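Local coordinates for axin interactor, dorsalization associated protein (Danio rerio, PDB 2QZQ), which acts as a ventralizing factor in embryogenesis, inhibits axin-mediated JNK activation by binding axin and disrupting its homodimerization, and contributes here its C-terminal C2-type domain, at residues G83-E89 / T127-R131. Numbering follows the deposited sequence.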
loop_
_atom_site.group_PDB
_atom_site.type_symbol
_atom_site.label_atom_id
_atom_site.label_comp_id
_atom_site.label_asym_id
_atom_site.label_seq_id
_atom_site.Cartn_x
_atom_site.Cartn_y
_atom_site.Cartn_z
ATOM N N GLY A 83 -16.003 0.712 -7.747
ATOM C CA GLY A 83 -14.986 1.769 -7.844
ATOM C C GLY A 83 -14.002 1.849 -6.677
ATOM O O GLY A 83 -13.320 2.864 -6.517
ATOM N N ALA A 84 -13.920 0.804 -5.855
ATOM C CA ALA A 84 -12.965 0.827 -4.738
ATOM C C ALA A 84 -11.521 0.737 -5.230
ATOM O O ALA A 84 -11.238 0.246 -6.337
ATOM C CB ALA A 84 -13.259 -0.274 -3.755
ATOM N N ALA A 85 -10.605 1.260 -4.421
ATOM C CA ALA A 85 -9.182 1.098 -4.694
ATOM C C ALA A 85 -8.450 0.878 -3.374
ATOM O O ALA A 85 -8.868 1.378 -2.322
ATOM C CB ALA A 85 -8.629 2.315 -5.387
ATOM N N ILE A 86 -7.372 0.117 -3.445
ATOM C CA ILE A 86 -6.485 -0.093 -2.309
ATOM C C ILE A 86 -5.290 0.877 -2.459
ATOM O O ILE A 86 -4.594 0.868 -3.490
ATOM C CB ILE A 86 -5.976 -1.556 -2.258
ATOM C CG1 ILE A 86 -7.149 -2.560 -2.393
ATOM C CG2 ILE A 86 -5.210 -1.851 -0.943
ATOM C CD1 ILE A 86 -6.682 -4.003 -2.456
ATOM N N PHE A 87 -5.053 1.674 -1.420
ATOM C CA PHE A 87 -3.949 2.642 -1.382
ATOM C C PHE A 87 -2.817 2.168 -0.496
ATOM O O PHE A 87 -3.051 1.498 0.500
ATOM C CB PHE A 87 -4.466 3.968 -0.824
ATOM C CG PHE A 87 -5.163 4.797 -1.837
ATOM C CD1 PHE A 87 -4.478 5.799 -2.504
ATOM C CD2 PHE A 87 -6.502 4.568 -2.141
ATOM C CE1 PHE A 87 -5.147 6.583 -3.508
ATOM C CE2 PHE A 87 -7.160 5.327 -3.118
ATOM C CZ PHE A 87 -6.472 6.333 -3.796
ATOM N N PHE A 88 -1.587 2.523 -0.878
ATOM C CA PHE A 88 -0.386 2.218 -0.139
ATOM C C PHE A 88 0.324 3.553 -0.056
ATOM O O PHE A 88 0.698 4.099 -1.094
ATOM C CB PHE A 88 0.499 1.218 -0.902
ATOM C CG PHE A 88 -0.243 -0.008 -1.330
ATOM C CD1 PHE A 88 -0.250 -1.143 -0.540
ATOM C CD2 PHE A 88 -1.009 0.010 -2.497
ATOM C CE1 PHE A 88 -0.992 -2.283 -0.928
ATOM C CE2 PHE A 88 -1.727 -1.107 -2.883
ATOM C CZ PHE A 88 -1.737 -2.241 -2.088
ATOM N N GLU A 89 0.403 4.097 1.154
ATOM C CA GLU A 89 1.059 5.400 1.389
ATOM C C GLU A 89 2.340 5.140 2.146
ATOM O O GLU A 89 2.293 4.568 3.218
ATOM C CB GLU A 89 0.179 6.305 2.231
ATOM C CG GLU A 89 -1.103 6.753 1.540
ATOM C CD GLU A 89 -1.948 7.600 2.456
ATOM O OE1 GLU A 89 -2.621 7.019 3.338
ATOM O OE2 GLU A 89 -1.913 8.832 2.301
ATOM N N THR A 127 -1.521 12.567 -0.988
ATOM C CA THR A 127 -2.310 11.463 -1.530
ATOM C C THR A 127 -3.631 12.002 -2.064
ATOM O O THR A 127 -4.316 12.772 -1.374
ATOM C CB THR A 127 -2.546 10.382 -0.479
ATOM O OG1 THR A 127 -1.279 9.985 0.066
ATOM C CG2 THR A 127 -3.193 9.135 -1.122
ATOM N N ASP A 128 -3.978 11.620 -3.294
ATOM C CA ASP A 128 -5.315 11.894 -3.794
ATOM C C ASP A 128 -6.065 10.591 -3.723
ATOM O O ASP A 128 -5.875 9.710 -4.580
ATOM C CB ASP A 128 -5.268 12.415 -5.231
ATOM C CG ASP A 128 -6.665 12.755 -5.796
ATOM O OD1 ASP A 128 -7.692 12.562 -5.120
ATOM O OD2 ASP A 128 -6.721 13.200 -6.947
ATOM N N PHE A 129 -6.902 10.466 -2.685
ATOM C CA PHE A 129 -7.702 9.283 -2.464
ATOM C C PHE A 129 -8.831 9.083 -3.468
ATOM O O PHE A 129 -9.431 8.019 -3.515
ATOM C CB PHE A 129 -8.237 9.250 -1.030
ATOM C CG PHE A 129 -7.170 8.990 0.012
ATOM C CD1 PHE A 129 -6.431 7.814 -0.004
ATOM C CD2 PHE A 129 -6.917 9.928 1.014
ATOM C CE1 PHE A 129 -5.475 7.564 0.983
ATOM C CE2 PHE A 129 -5.965 9.684 1.997
ATOM C CZ PHE A 129 -5.240 8.500 1.969
ATOM N N LYS A 130 -9.071 10.086 -4.309
ATOM C CA LYS A 130 -9.957 9.913 -5.464
ATOM C C LYS A 130 -9.172 9.571 -6.742
ATOM O O LYS A 130 -9.783 9.258 -7.771
ATOM C CB LYS A 130 -10.807 11.168 -5.668
ATOM C CG LYS A 130 -11.810 11.422 -4.533
ATOM C CD LYS A 130 -12.454 12.757 -4.730
ATOM C CE LYS A 130 -13.349 13.100 -3.555
ATOM N NZ LYS A 130 -13.890 14.465 -3.729
ATOM N N ARG A 131 -7.829 9.577 -6.642
ATOM C CA ARG A 131 -6.894 9.327 -7.771
ATOM C C ARG A 131 -7.261 10.028 -9.101
ATOM O O ARG A 131 -7.151 9.475 -10.188
ATOM C CB ARG A 131 -6.547 7.828 -7.951
ATOM C CG ARG A 131 -7.687 6.853 -8.145
ATOM C CD ARG A 131 -8.231 6.267 -6.838
ATOM N NE ARG A 131 -9.330 5.323 -7.103
ATOM C CZ ARG A 131 -10.387 5.124 -6.302
ATOM N NH1 ARG A 131 -10.552 5.795 -5.145
ATOM N NH2 ARG A 131 -11.273 4.220 -6.651
#
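Strand residues 85-89 run in extended conformation facing the irregular segment 127-131, whose backbone keeps its distance: the nearest CA pairs are Phe87-Phe129 at 7.7 Å and Glu89-Thr127 at 7.5 Å, so the contact is made by side chains, against each other and against backbone carbonyls. Asp128 to Arg131 form a type I beta turn, closed by Arg131 N to Asp128 O (2.8 Å) and braced by an Asx turn in which Asp128 OD1 accepts from Lys130 N (2.9 Å). Strand alternation sends the CB atoms of Ala85, Phe87 and Glu89 toward this loop. Phe87 fills the middle: the Phe129 edge meets its face in a T-shaped pair, with centroids 5.0 Å apart and planes at 72°, while Thr127 CG2 lies 3.8 Å from Phe87 CD1. Polar bonds fasten the contact beyond this pair, Thr127 OG1 donating to Glu89 OE2 (2.6 Å) and Arg131 NH2 to Gly83 O (2.5 Å, very short, and bent at 122°). The Arg131 guanidinium lays one face over Ala85 CB, 3.4 Å from CZ, and its NH1 also reaches back to Phe129 O (3.0 Å). The loop, between strands 116-124 and 144-151, covers part of the outer face of the C2 β-sandwich, over strands 85-94, 99-109 (Arg131 salt-bridges Glu109) and 34-41; Ile86 and Phe88 alternate to the interior, packing on Leu18 of strand 15-24.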